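Local coordinates for protein thioredoxin reductase (Streptomyces clavuligerus, PDB 4NTD) that binds FAD and catalyses formation of the disulfide bond of the natural product holomycin, in a thioredoxin reductase-like fold, at residues 229-234 / 239-244; 146-151 / 176-181; 153-158 / 253-258; 186-191 / 218-223. All coordinates share one frame; numbering follows the deposited sequence. Where two conformers were deposited one is given.

Interaction 1: residues 229-234 / 239-244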
loop_
_atom_site.group_PDB
_atom_site.type_symbol
_atom_site.label_atom_id
_atom_site.label_comp_id
_atom_site.label_asym_id
_atom_site.label_seq_id
_atom_site.Cartn_x
_atom_site.Cartn_y
_atom_site.Cartn_z
ATOM N N ARG A 229 -37.377 4.728 9.646
ATOM C CA ARG A 229 -36.361 4.821 10.695
ATOM C C ARG A 229 -35.680 3.480 10.934
ATOM O O ARG A 229 -36.207 2.429 10.563
ATOM C CB ARG A 229 -36.986 5.298 12.017
ATOM C CG ARG A 229 -37.832 4.249 12.738
ATOM C CD ARG A 229 -38.376 4.747 14.072
ATOM N NE ARG A 229 -39.375 3.831 14.622
ATOM C CZ ARG A 229 -39.231 3.144 15.753
ATOM N NH1 ARG A 229 -38.129 3.271 16.482
ATOM N NH2 ARG A 229 -40.199 2.334 16.161
ATOM N N LEU A 230 -34.512 3.532 11.567
ATOM C CA LEU A 230 -33.884 2.343 12.113
ATOM C C LEU A 230 -34.448 2.185 13.520
ATOM O O LEU A 230 -34.583 3.169 14.249
ATOM C CB LEU A 230 -32.366 2.501 12.176
ATOM C CG LEU A 230 -31.641 2.772 10.858
ATOM C CD1 LEU A 230 -30.140 2.822 11.098
ATOM C CD2 LEU A 230 -31.985 1.727 9.807
ATOM N N VAL A 231 -34.796 0.956 13.890
ATOM C CA VAL A 231 -35.330 0.673 15.221
ATOM C C VAL A 231 -34.190 0.236 16.135
ATOM O O VAL A 231 -33.528 -0.769 15.873
ATOM C CB VAL A 231 -36.416 -0.422 15.178
ATOM C CG1 VAL A 231 -37.004 -0.651 16.565
ATOM C CG2 VAL A 231 -37.512 -0.038 14.193
ATOM N N VAL A 232 -33.972 1.001 17.203
ATOM C CA VAL A 232 -32.890 0.747 18.151
ATOM C C VAL A 232 -33.469 0.558 19.551
ATOM O O VAL A 232 -34.245 1.391 20.022
ATOM C CB VAL A 232 -31.884 1.918 18.174
ATOM C CG1 VAL A 232 -30.741 1.633 19.139
ATOM C CG2 VAL A 232 -31.346 2.190 16.774
ATOM N N GLU A 233 -33.098 -0.543 20.203
ATOM C CA GLU A 233 -33.546 -0.840 21.566
ATOM C C GLU A 233 -32.394 -1.421 22.388
ATOM O O GLU A 233 -31.697 -2.329 21.931
ATOM C CB GLU A 233 -34.724 -1.818 21.541
ATOM C CG GLU A 233 -35.976 -1.273 20.861
ATOM C CD GLU A 233 -37.096 -2.293 20.757
ATOM O OE1 GLU A 233 -36.972 -3.396 21.335
ATOM O OE2 GLU A 233 -38.110 -1.991 20.092
ATOM N N ASP A 234 -32.202 -0.889 23.595
ATOM C CA ASP A 234 -31.108 -1.295 24.487
ATOM C C ASP A 234 -29.734 -1.217 23.806
ATOM O O ASP A 234 -28.917 -2.135 23.916
ATOM C CB ASP A 234 -31.355 -2.701 25.055
ATOM C CG ASP A 234 -32.646 -2.795 25.854
ATOM O OD1 ASP A 234 -33.175 -1.747 26.284
ATOM O OD2 ASP A 234 -33.131 -3.928 26.060
ATOM N N GLY A 239 -34.032 -3.518 13.848
ATOM C CA GLY A 239 -34.631 -3.629 12.527
ATOM C C GLY A 239 -34.878 -2.313 11.821
ATOM O O GLY A 239 -34.332 -1.273 12.197
ATOM N N VAL A 240 -35.711 -2.386 10.788
ATOM C CA VAL A 240 -36.028 -1.258 9.926
ATOM C C VAL A 240 -37.542 -1.100 9.888
ATOM O O VAL A 240 -38.259 -2.071 9.649
ATOM C CB VAL A 240 -35.498 -1.503 8.495
ATOM C CG1 VAL A 240 -35.847 -0.345 7.570
ATOM C CG2 VAL A 240 -33.991 -1.728 8.520
ATOM N N GLU A 241 -38.024 0.117 10.135
ATOM C CA GLU A 241 -39.455 0.412 10.071
ATOM C C GLU A 241 -39.781 1.119 8.761
ATOM O O GLU A 241 -39.055 2.021 8.337
ATOM C CB GLU A 241 -39.889 1.276 11.257
ATOM C CG GLU A 241 -41.384 1.570 11.286
ATOM C CD GLU A 241 -41.845 2.248 12.564
ATOM O OE1 GLU A 241 -41.189 2.079 13.611
ATOM O OE2 GLU A 241 -42.879 2.947 12.523
ATOM N N LEU A 242 -40.881 0.707 8.133
ATOM C CA LEU A 242 -41.320 1.267 6.855
ATOM C C LEU A 242 -42.440 2.292 7.054
ATOM O O LEU A 242 -43.011 2.390 8.141
ATOM C CB LEU A 242 -41.786 0.144 5.925
ATOM C CG LEU A 242 -40.757 -0.961 5.659
ATOM C CD1 LEU A 242 -41.396 -2.126 4.918
ATOM C CD2 LEU A 242 -39.566 -0.419 4.883
ATOM N N ALA A 243 -42.749 3.038 5.990
ATOM C CA ALA A 243 -43.662 4.204 6.036
ATOM C C ALA A 243 -44.973 4.011 6.797
ATOM O O ALA A 243 -45.398 4.910 7.527
ATOM C CB ALA A 243 -43.952 4.703 4.625
ATOM N N GLU A 244 -45.613 2.859 6.630
ATOM C CA GLU A 244 -46.910 2.617 7.268
ATOM C C GLU A 244 -46.808 1.576 8.388
ATOM O O GLU A 244 -47.667 0.703 8.527
ATOM C CB GLU A 244 -47.950 2.217 6.215
ATOM C CG GLU A 244 -48.105 3.227 5.080
ATOM C CD GLU A 244 -48.533 4.607 5.553
ATOM O OE1 GLU A 244 -49.309 4.698 6.528
ATOM O OE2 GLU A 244 -48.096 5.606 4.942
#

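Interaction 2: residues 146-151 / 176-181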
loop_
_atom_site.group_PDB
_atom_site.type_symbol
_atom_site.label_atom_id
_atom_site.label_comp_id
_atom_site.label_asym_id
_atom_site.label_seq_id
_atom_site.Cartn_x
_atom_site.Cartn_y
_atom_site.Cartn_z
ATOM N N PRO A 146 -27.476 8.828 4.474
ATOM C CA PRO A 146 -28.875 9.179 4.223
ATOM C C PRO A 146 -29.554 9.755 5.462
ATOM O O PRO A 146 -29.306 9.291 6.577
ATOM C CB PRO A 146 -29.518 7.848 3.808
ATOM C CG PRO A 146 -28.604 6.785 4.301
ATOM C CD PRO A 146 -27.230 7.377 4.364
ATOM N N ASP A 147 -30.401 10.760 5.256
ATOM C CA ASP A 147 -31.080 11.442 6.355
ATOM C C ASP A 147 -32.298 10.634 6.805
ATOM O O ASP A 147 -33.445 10.980 6.502
ATOM C CB ASP A 147 -31.474 12.864 5.931
ATOM C CG ASP A 147 -31.980 13.711 7.091
ATOM O OD1 ASP A 147 -31.692 13.384 8.264
ATOM O OD2 ASP A 147 -32.665 14.718 6.822
ATOM N N ILE A 148 -32.024 9.549 7.524
ATOM C CA ILE A 148 -33.048 8.662 8.069
ATOM C C ILE A 148 -32.781 8.525 9.569
ATOM O O ILE A 148 -31.645 8.262 9.963
ATOM C CB ILE A 148 -32.998 7.272 7.398
ATOM C CG1 ILE A 148 -33.411 7.384 5.925
ATOM C CG2 ILE A 148 -33.896 6.282 8.130
ATOM C CD1 ILE A 148 -33.098 6.158 5.093
ATOM N N PRO A 149 -33.815 8.712 10.410
ATOM C CA PRO A 149 -33.613 8.602 11.857
ATOM C C PRO A 149 -32.934 7.300 12.283
ATOM O O PRO A 149 -33.336 6.218 11.849
ATOM C CB PRO A 149 -35.037 8.677 12.417
ATOM C CG PRO A 149 -35.783 9.482 11.417
ATOM C CD PRO A 149 -35.187 9.145 10.081
ATOM N N GLY A 150 -31.901 7.427 13.116
ATOM C CA GLY A 150 -31.134 6.283 13.603
ATOM C C GLY A 150 -29.805 6.080 12.894
ATOM O O GLY A 150 -28.881 5.509 13.471
ATOM N N VAL A 151 -29.699 6.546 11.651
ATOM C CA VAL A 151 -28.505 6.300 10.830
ATOM C C VAL A 151 -27.247 6.928 11.439
ATOM O O VAL A 151 -26.221 6.258 11.567
ATOM C CB VAL A 151 -28.715 6.780 9.373
ATOM C CG1 VAL A 151 -27.401 6.825 8.602
ATOM C CG2 VAL A 151 -29.715 5.873 8.667
ATOM N N GLY A 176 -29.334 -6.130 6.359
ATOM C CA GLY A 176 -30.166 -5.302 5.492
ATOM C C GLY A 176 -29.325 -4.321 4.699
ATOM O O GLY A 176 -28.222 -3.962 5.115
ATOM N N VAL A 177 -29.843 -3.903 3.547
ATOM C CA VAL A 177 -29.230 -2.849 2.739
ATOM C C VAL A 177 -30.301 -1.820 2.391
ATOM O O VAL A 177 -31.361 -2.183 1.885
ATOM C CB VAL A 177 -28.627 -3.405 1.433
ATOM C CG1 VAL A 177 -27.975 -2.290 0.622
ATOM C CG2 VAL A 177 -27.622 -4.508 1.737
ATOM N N LEU A 178 -30.030 -0.545 2.663
ATOM C CA LEU A 178 -30.979 0.521 2.330
ATOM C C LEU A 178 -30.760 1.002 0.900
ATOM O O LEU A 178 -29.625 1.234 0.486
ATOM C CB LEU A 178 -30.842 1.704 3.292
ATOM C CG LEU A 178 -30.916 1.406 4.791
ATOM C CD1 LEU A 178 -30.878 2.707 5.579
ATOM C CD2 LEU A 178 -32.164 0.611 5.144
ATOM N N GLY A 179 -31.851 1.165 0.154
ATOM C CA GLY A 179 -31.781 1.624 -1.236
ATOM C C GLY A 179 -31.671 3.134 -1.347
ATOM O O GLY A 179 -32.528 3.782 -1.951
ATOM N N THR A 180 -30.602 3.685 -0.777
ATOM C CA THR A 180 -30.393 5.131 -0.706
ATOM C C THR A 180 -29.311 5.617 -1.677
ATOM O O THR A 180 -28.981 6.806 -1.699
ATOM C CB THR A 180 -29.998 5.544 0.726
ATOM O OG1 THR A 180 -28.856 4.787 1.145
ATOM C CG2 THR A 180 -31.147 5.291 1.692
ATOM N N SER A 181 -28.774 4.697 -2.479
ATOM C CA SER A 181 -27.686 4.991 -3.410
ATOM C C SER A 181 -27.806 4.103 -4.649
ATOM O O SER A 181 -28.327 2.989 -4.555
ATOM C CB SER A 181 -26.336 4.745 -2.722
ATOM O OG SER A 181 -25.292 4.547 -3.662
#

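Interaction 3: residues 153-158 / 253-258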
loop_
_atom_site.group_PDB
_atom_site.type_symbol
_atom_site.label_atom_id
_atom_site.label_comp_id
_atom_site.label_asym_id
_atom_site.label_seq_id
_atom_site.Cartn_x
_atom_site.Cartn_y
_atom_site.Cartn_z
ATOM N N GLU A 153 -26.739 7.883 14.576
ATOM C CA GLU A 153 -26.469 7.333 15.894
ATOM C C GLU A 153 -25.766 5.972 15.815
ATOM O O GLU A 153 -24.885 5.678 16.623
ATOM C CB GLU A 153 -27.774 7.225 16.694
ATOM C CG GLU A 153 -28.377 8.572 17.090
ATOM C CD GLU A 153 -29.229 9.204 16.002
ATOM O OE1 GLU A 153 -29.350 8.615 14.907
ATOM O OE2 GLU A 153 -29.775 10.301 16.247
ATOM N N ARG A 154 -26.153 5.157 14.835
ATOM C CA ARG A 154 -25.647 3.787 14.725
ATOM C C ARG A 154 -24.461 3.607 13.772
ATOM O O ARG A 154 -23.904 2.513 13.690
ATOM C CB ARG A 154 -26.792 2.850 14.324
ATOM C CG ARG A 154 -28.009 2.899 15.246
ATOM C CD ARG A 154 -27.661 2.773 16.725
ATOM N NE ARG A 154 -26.962 1.528 17.041
ATOM C CZ ARG A 154 -26.512 1.200 18.252
ATOM N NH1 ARG A 154 -26.674 2.022 19.286
ATOM N NH2 ARG A 154 -25.889 0.042 18.435
ATOM N N TRP A 155 -24.080 4.670 13.063
ATOM C CA TRP A 155 -22.943 4.640 12.128
ATOM C C TRP A 155 -21.672 4.132 12.813
ATOM O O TRP A 155 -21.270 4.652 13.856
ATOM C CB TRP A 155 -22.720 6.040 11.546
ATOM C CG TRP A 155 -21.528 6.217 10.631
ATOM C CD1 TRP A 155 -20.465 7.053 10.834
ATOM C CD2 TRP A 155 -21.300 5.588 9.357
ATOM N NE1 TRP A 155 -19.588 6.976 9.778
ATOM C CE2 TRP A 155 -20.076 6.084 8.860
ATOM C CE3 TRP A 155 -22.009 4.651 8.594
ATOM C CZ2 TRP A 155 -19.543 5.674 7.635
ATOM C CZ3 TRP A 155 -21.476 4.242 7.374
ATOM C CH2 TRP A 155 -20.255 4.756 6.909
ATOM N N GLY A 156 -21.061 3.101 12.231
ATOM C CA GLY A 156 -19.844 2.497 12.780
ATOM C C GLY A 156 -20.073 1.398 13.805
ATOM O O GLY A 156 -19.129 0.697 14.184
ATOM N N LYS A 157 -21.318 1.246 14.258
ATOM C CA LYS A 157 -21.684 0.204 15.212
ATOM C C LYS A 157 -22.427 -0.919 14.487
ATOM O O LYS A 157 -21.869 -1.998 14.286
ATOM C CB LYS A 157 -22.535 0.787 16.347
ATOM C CG LYS A 157 -21.805 1.821 17.191
ATOM C CD LYS A 157 -22.718 2.427 18.244
ATOM C CE LYS A 157 -22.017 3.532 19.018
ATOM N NZ LYS A 157 -22.705 3.823 20.306
ATOM N N ASP A 158 -23.673 -0.661 14.092
ATOM C CA ASP A 158 -24.471 -1.630 13.329
ATOM C C ASP A 158 -25.224 -1.006 12.138
ATOM O O ASP A 158 -26.062 -1.661 11.516
ATOM C CB ASP A 158 -25.418 -2.410 14.256
ATOM C CG ASP A 158 -26.103 -1.528 15.284
ATOM O OD1 ASP A 158 -26.413 -2.030 16.385
ATOM O OD2 ASP A 158 -26.323 -0.333 15.005
ATOM N N VAL A 253 -27.414 -3.227 9.395
ATOM C CA VAL A 253 -27.862 -2.605 8.150
ATOM C C VAL A 253 -26.686 -1.899 7.478
ATOM O O VAL A 253 -25.876 -1.252 8.144
ATOM C CB VAL A 253 -29.033 -1.626 8.396
ATOM C CG1 VAL A 253 -29.359 -0.825 7.143
ATOM C CG2 VAL A 253 -30.267 -2.391 8.853
ATOM N N PHE A 254 -26.594 -2.053 6.160
ATOM C CA PHE A 254 -25.534 -1.442 5.369
ATOM C C PHE A 254 -26.084 -0.379 4.424
ATOM O O PHE A 254 -27.220 -0.469 3.951
ATOM C CB PHE A 254 -24.784 -2.505 4.561
ATOM C CG PHE A 254 -23.884 -3.379 5.390
ATOM C CD1 PHE A 254 -22.516 -3.147 5.434
ATOM C CD2 PHE A 254 -24.403 -4.438 6.121
ATOM C CE1 PHE A 254 -21.682 -3.953 6.192
ATOM C CE2 PHE A 254 -23.575 -5.246 6.884
ATOM C CZ PHE A 254 -22.213 -5.003 6.920
ATOM N N VAL A 255 -25.262 0.633 4.164
ATOM C CA VAL A 255 -25.552 1.654 3.164
ATOM C C VAL A 255 -24.308 1.888 2.317
ATOM O O VAL A 255 -23.199 1.546 2.730
ATOM C CB VAL A 255 -25.989 2.992 3.805
ATOM C CG1 VAL A 255 -27.263 2.805 4.612
ATOM C CG2 VAL A 255 -24.888 3.578 4.683
ATOM N N VAL A 256 -24.503 2.451 1.130
ATOM C CA VAL A 256 -23.405 2.991 0.341
ATOM C C VAL A 256 -23.505 4.510 0.445
ATOM O O VAL A 256 -24.350 5.123 -0.209
ATOM C CB VAL A 256 -23.473 2.553 -1.136
ATOM C CG1 VAL A 256 -22.301 3.134 -1.915
ATOM C CG2 VAL A 256 -23.474 1.034 -1.241
ATOM N N PRO A 257 -22.662 5.129 1.292
ATOM C CA PRO A 257 -22.715 6.586 1.399
ATOM C C PRO A 257 -22.272 7.276 0.117
ATOM O O PRO A 257 -21.628 6.649 -0.728
ATOM C CB PRO A 257 -21.705 6.901 2.516
ATOM C CG PRO A 257 -21.442 5.611 3.211
ATOM C CD PRO A 257 -21.636 4.549 2.177
ATOM N N ARG A 258 -22.638 8.547 -0.039
ATOM C CA ARG A 258 -22.011 9.385 -1.056
ATOM C C ARG A 258 -20.646 9.754 -0.497
ATOM O O ARG A 258 -20.546 10.463 0.508
ATOM C CB ARG A 258 -22.827 10.645 -1.373
ATOM C CG ARG A 258 -22.131 11.573 -2.365
ATOM C CD ARG A 258 -22.990 12.753 -2.798
ATOM N NE ARG A 258 -22.205 13.717 -3.568
ATOM C CZ ARG A 258 -21.919 14.952 -3.163
ATOM N NH1 ARG A 258 -22.371 15.392 -1.999
ATOM N NH2 ARG A 258 -21.192 15.753 -3.930
#

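Interaction 4: residues 186-191 / 218-223. With GSH (glutathione), chain B.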
loop_
_atom_site.group_PDB
_atom_site.type_symbol
_atom_site.label_atom_id
_atom_site.label_comp_id
_atom_site.label_asym_id
_atom_site.label_seq_id
_atom_site.Cartn_x
_atom_site.Cartn_y
_atom_site.Cartn_z
ATOM N N ARG A 186 -25.665 -3.639 -6.100
ATOM C CA ARG A 186 -24.366 -4.316 -6.108
ATOM C C ARG A 186 -23.869 -4.587 -4.686
ATOM O O ARG A 186 -23.239 -5.615 -4.429
ATOM C CB ARG A 186 -23.325 -3.515 -6.901
ATOM C CG ARG A 186 -23.524 -3.570 -8.411
ATOM C CD ARG A 186 -22.395 -2.891 -9.179
ATOM N NE ARG A 186 -21.543 -3.845 -9.895
ATOM C CZ ARG A 186 -20.456 -4.443 -9.402
ATOM N NH1 ARG A 186 -20.039 -4.216 -8.159
ATOM N NH2 ARG A 186 -19.776 -5.288 -10.168
ATOM N N HIS A 187 -24.173 -3.678 -3.760
ATOM C CA HIS A 187 -23.765 -3.846 -2.364
ATOM C C HIS A 187 -24.454 -5.043 -1.704
ATOM O O HIS A 187 -23.821 -5.794 -0.961
ATOM C CB HIS A 187 -24.027 -2.566 -1.559
ATOM C CG HIS A 187 -23.001 -2.299 -0.505
ATOM N ND1 HIS A 187 -21.661 -2.161 -0.796
ATOM C CD2 HIS A 187 -23.116 -2.127 0.833
ATOM C CE1 HIS A 187 -20.993 -1.924 0.319
ATOM N NE2 HIS A 187 -21.853 -1.898 1.321
ATOM N N ALA A 188 -25.745 -5.224 -1.980
ATOM C CA ALA A 188 -26.483 -6.381 -1.467
ATOM C C ALA A 188 -25.923 -7.693 -2.022
ATOM O O ALA A 188 -25.785 -8.676 -1.290
ATOM C CB ALA A 188 -27.966 -6.256 -1.792
ATOM N N LEU A 189 -25.597 -7.699 -3.312
ATOM C CA LEU A 189 -25.010 -8.876 -3.952
ATOM C C LEU A 189 -23.636 -9.198 -3.356
ATOM O O LEU A 189 -23.301 -10.364 -3.154
ATOM C CB LEU A 189 -24.905 -8.669 -5.466
ATOM C CG LEU A 189 -26.235 -8.490 -6.208
ATOM C CD1 LEU A 189 -25.991 -8.031 -7.637
ATOM C CD2 LEU A 189 -27.055 -9.772 -6.179
ATOM N N LEU A 190 -22.857 -8.160 -3.065
ATOM C CA LEU A 190 -21.562 -8.314 -2.399
ATOM C C LEU A 190 -21.714 -8.905 -0.993
ATOM O O LEU A 190 -20.984 -9.823 -0.616
ATOM C CB LEU A 190 -20.839 -6.961 -2.340
ATOM C CG LEU A 190 -19.511 -6.852 -1.583
ATOM C CD1 LEU A 190 -18.476 -7.829 -2.121
ATOM C CD2 LEU A 190 -18.996 -5.423 -1.670
ATOM N N LEU A 191 -22.677 -8.390 -0.229
ATOM C CA LEU A 191 -22.901 -8.847 1.147
ATOM C C LEU A 191 -23.374 -10.301 1.250
ATOM O O LEU A 191 -23.198 -10.936 2.293
ATOM C CB LEU A 191 -23.876 -7.916 1.873
ATOM C CG LEU A 191 -23.256 -6.583 2.299
ATOM C CD1 LEU A 191 -24.330 -5.542 2.574
ATOM C CD2 LEU A 191 -22.375 -6.767 3.527
ATOM N N ARG A 218 -29.435 -14.563 -6.654
ATOM C CA ARG A 218 -28.662 -14.680 -5.410
ATOM C C ARG A 218 -29.551 -14.694 -4.164
ATOM O O ARG A 218 -29.052 -14.639 -3.040
ATOM C CB ARG A 218 -27.610 -13.568 -5.314
ATOM C CG ARG A 218 -26.469 -13.694 -6.314
ATOM C CD ARG A 218 -25.641 -14.956 -6.095
ATOM N NE ARG A 218 -24.766 -14.863 -4.924
ATOM C CZ ARG A 218 -24.478 -15.864 -4.088
ATOM N NH1 ARG A 218 -25.012 -17.076 -4.239
ATOM N NH2 ARG A 218 -23.655 -15.644 -3.068
ATOM N N GLN A 219 -30.863 -14.773 -4.375
ATOM C CA GLN A 219 -31.832 -14.964 -3.300
ATOM C C GLN A 219 -31.738 -13.867 -2.230
ATOM O O GLN A 219 -31.626 -14.138 -1.034
ATOM C CB GLN A 219 -31.717 -16.392 -2.740
ATOM C CG GLN A 219 -31.972 -17.428 -3.834
ATOM C CD GLN A 219 -31.928 -18.873 -3.363
ATOM O OE1 GLN A 219 -31.077 -19.252 -2.560
ATOM N NE2 GLN A 219 -32.837 -19.697 -3.888
ATOM N N VAL A 220 -31.783 -12.625 -2.710
ATOM C CA VAL A 220 -31.867 -11.426 -1.879
ATOM C C VAL A 220 -33.279 -10.864 -2.030
ATOM O O VAL A 220 -33.603 -10.292 -3.073
ATOM C CB VAL A 220 -30.851 -10.357 -2.348
ATOM C CG1 VAL A 220 -31.030 -9.040 -1.598
ATOM C CG2 VAL A 220 -29.430 -10.874 -2.196
ATOM N N PRO A 221 -34.133 -11.027 -1.000
ATOM C CA PRO A 221 -35.461 -10.423 -1.099
ATOM C C PRO A 221 -35.411 -8.904 -1.231
ATOM O O PRO A 221 -34.527 -8.264 -0.654
ATOM C CB PRO A 221 -36.132 -10.818 0.221
ATOM C CG PRO A 221 -35.427 -12.050 0.655
ATOM C CD PRO A 221 -34.009 -11.883 0.195
ATOM N N VAL A 222 -36.344 -8.343 -1.996
ATOM C CA VAL A 222 -36.478 -6.898 -2.118
ATOM C C VAL A 222 -37.799 -6.487 -1.482
ATOM O O VAL A 222 -38.867 -6.859 -1.964
ATOM C CB VAL A 222 -36.441 -6.426 -3.584
ATOM C CG1 VAL A 222 -36.452 -4.903 -3.660
ATOM C CG2 VAL A 222 -35.218 -6.980 -4.300
ATOM N N ILE A 223 -37.712 -5.729 -0.395
ATOM C CA ILE A 223 -38.891 -5.264 0.320
ATOM C C ILE A 223 -39.203 -3.839 -0.128
ATOM O O ILE A 223 -38.338 -2.962 -0.082
ATOM C CB ILE A 223 -38.686 -5.361 1.846
ATOM C CG1 ILE A 223 -38.485 -6.837 2.225
ATOM C CG2 ILE A 223 -39.868 -4.756 2.596
ATOM C CD1 ILE A 223 -38.294 -7.105 3.699
HETATM N N1 GSH B . -15.716 0.353 -3.981
HETATM C CA1 GSH B . -16.587 -0.783 -4.291
HETATM C C1 GSH B . -16.949 -0.701 -5.787
HETATM O O11 GSH B . -17.896 0.066 -6.090
HETATM O O12 GSH B . -16.284 -1.400 -6.591
HETATM C CB1 GSH B . -17.894 -0.711 -3.538
HETATM C CG1 GSH B . -18.128 -1.938 -2.657
HETATM C CD1 GSH B . -17.125 -1.916 -1.507
HETATM O OE1 GSH B . -16.130 -2.639 -1.508
HETATM N N2 GSH B . -17.506 -1.144 -0.486
HETATM C CA2 GSH B . -16.692 -0.949 0.718
HETATM C C2 GSH B . -15.718 0.111 0.417
HETATM O O2 GSH B . -15.784 0.857 -0.561
HETATM C CB2 GSH B . -15.634 -2.032 0.943
HETATM S SG2 GSH B . -15.463 -2.873 2.567
HETATM N N3 GSH B . -14.719 -0.001 1.272
HETATM C CA3 GSH B . -13.543 0.738 1.093
HETATM C C3 GSH B . -13.182 1.755 2.208
HETATM O O31 GSH B . -13.834 1.714 3.408
HETATM O O32 GSH B . -12.214 2.604 2.024
HETATM O O HOH W 1 -22.817 -12.979 -4.049
#

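Interaction 1: residues 229-234 / 239-244
The guanidinium of Arg229, taken in one of its two conformers, has CG2 of Val231 over the centre of one face, 3.9 Å above the plane, and OE1 of Glu241 at its edge. In that conformer NE of Arg229 lies 2.7 Å from OE1 of Glu241 in a salt bridge; NH2 adds a weak bond to the same oxygen. The guanidinium and carboxylate planes are 75° apart, and NE meets OE1 from above the carboxylate plane, 54° out of it. Glu241 reaches this place because CG is anti to the backbone N (chi1 -177°) and the chain continues extended. With an alanine in place of Glu241, the Arg229 guanidinium of this conformer would probably lose its carboxylate partner and turn more freely. Arg229 and Glu241 form a hydrogen-bonded antiparallel pair, with Glu241 N to Arg229 O at 3.0 Å and a weak return bond. Val231 N gives a nearly straight bond of 2.8 Å to Gly239 O. Leu230 and Val240, the non-hydrogen-bonded pair between, put side chains on the other face, CD2 of Leu230 beside CG2 of Val240 at 4.2 Å. Such alternating pairs between consecutive antiparallel strands, here 227-233 and 236-242, make a beta hairpin.

Interaction 2: residues 146-151 / 176-181
Where strand 175-178 of the second parallel sheet runs out into a loop, Leu178 and Thr180 meet Ile148 and Pro146 of the connection between strand 141-144 and helix 151-154. The sheet is Rossmann-like; the corresponding domain of thioredoxin reductases binds NADPH. Pro146 presents its ring to Thr180 at about a right angle: CB of Pro146 touches the methyl CG2 of Thr180 at 3.7 Å, and CG of Pro146 lies 3.7 Å from OG1 of Thr180. With OG1 set between the backbone N and the carbonyl carbon (chi1 55°), CG2 falls beside the backbone N, where it meets both the proline and the neighbouring isoleucine. CD1 of Ile148 comes tip to tip with CG2 of Thr180 at 4.0 Å and likewise with CD1 of Leu178 at 4.1 Å, so one methyl group serves two partners. A serine in place of Thr180 would lack the methyl, and a gap would probably open between Pro146 and Ile148. The backbone shapes both sides: Ile148 to Val151 form a type II turn, closed by Val151 N to Ile148 O at 3.1 Å, with the positive phi of Gly150 at its third position, and Gly150 also occupies the N-cap position of the helix that follows. Beyond Thr180, Ser181 OG caps Gly183 N ahead of helix 184-191. No hydrogen bond crosses between the two segments; their meeting rests mostly on carbon groups, with the threonine hydroxyl oxygen against the proline ring, and so on shape and partial removal from water rather than on bond direction.

Interaction 3: residues 153-158 / 253-258
A single backbone hydrogen bond joins the segments, Val253 N to Asp158 O, 3.0 Å long and almost straight at 176°. Farther on, Trp155 and Pro257 cross at about a right angle, with CH2 of Trp155 4.0 Å from CG of Pro257. CZ3 of Trp155 makes a looser contact with CG2 of Val255 at 4.4 Å, and both partners reach the indole obliquely. With CG anti to the backbone N (chi1 176°), the indole extends from the end of helix 151-154 to these two side chains. Arg154 holds the side chain of Asp158 side-on: NE lies 2.8 Å from OD2, in the guanidinium plane and on the syn lone pair, while NH2 meets OD1 at 3.0 Å from above the carboxylate plane. CD of Lys157 rests over one guanidinium face, toward its rim. Arg154 NH1 also pairs with Asp235, and Asp158 OD1 accepts from Leu237 N, so this buried ion pair is tied to the beta hairpin. The contact thus marks the start of a parallel sheet pairing, strand 159-160 beside strand 252-254 at the margin of a Rossmann-like sheet, and its other end belongs to the cofactor site, where Trp155 and Gly156 touch FAD.

Interaction 4: residues 186-191 / 218-223
A water links Leu189 and Arg218 where no direct hydrogen bond joins the segments: it donates to Leu189 O at 2.8 Å and accepts from Arg218 NE at 2.8 Å, lying in plane at the guanidinium edge. The bends of Arg218 at chi2 and chi3 (-63° and -74°) curl the chain so that its NE edge faces the water. The aliphatic start of the same side chain packs too, its CB lying 3.9 Å from CD2 of Leu189 as the two side chains cross obliquely. Ala188 CB touches Val220 CG1 at 4.1 Å. Arg218 follows helix 209-217, which closes in a Schellman motif with Gln219 as the C-prime residue. Helix 184-191 turns another side to glutathione: the ring edge of His187 brings CE1 to 3.7 Å from N2 of the ligand, and Leu190 CD2 touches its CG1 at 3.7 Å. His187 NE2 is hydrogen-bonded to His161 O, which helps fix the imidazole. Val328 of the second subunit packs on both Leu189 and Arg218, while Asp325 of that subunit pairs with Arg186. Chemically, the contact combines aliphatic packing with one water-mediated link, by which a backbone carbonyl and an arginine too far apart to bond directly are still matched.

In the fold
All four contacts lie in or beside the second Rossmann-like domain. Interactions 2 and 3 are closest, their centres 8 Å apart, sharing neighbouring strands 175-178 and 252-254; along the chain their segments alternate. Interaction 4 opens where strand 175-178 leads on to helix 184-191, and falls, like interaction 1, within the sequence span of interaction 3. The hairpin of interaction 1, about 20 Å from interaction 4 between centres, reaches interaction 2 through Leu230 N and Pro149 O, probably hydrogen-bonded at 2.9 Å. Phe254 and Val256 of interaction 3 pack on the helix of interaction 4. The set thus connects the peripheral hairpin with the sheet, the FAD-touching Trp155 and the glutathione pocket.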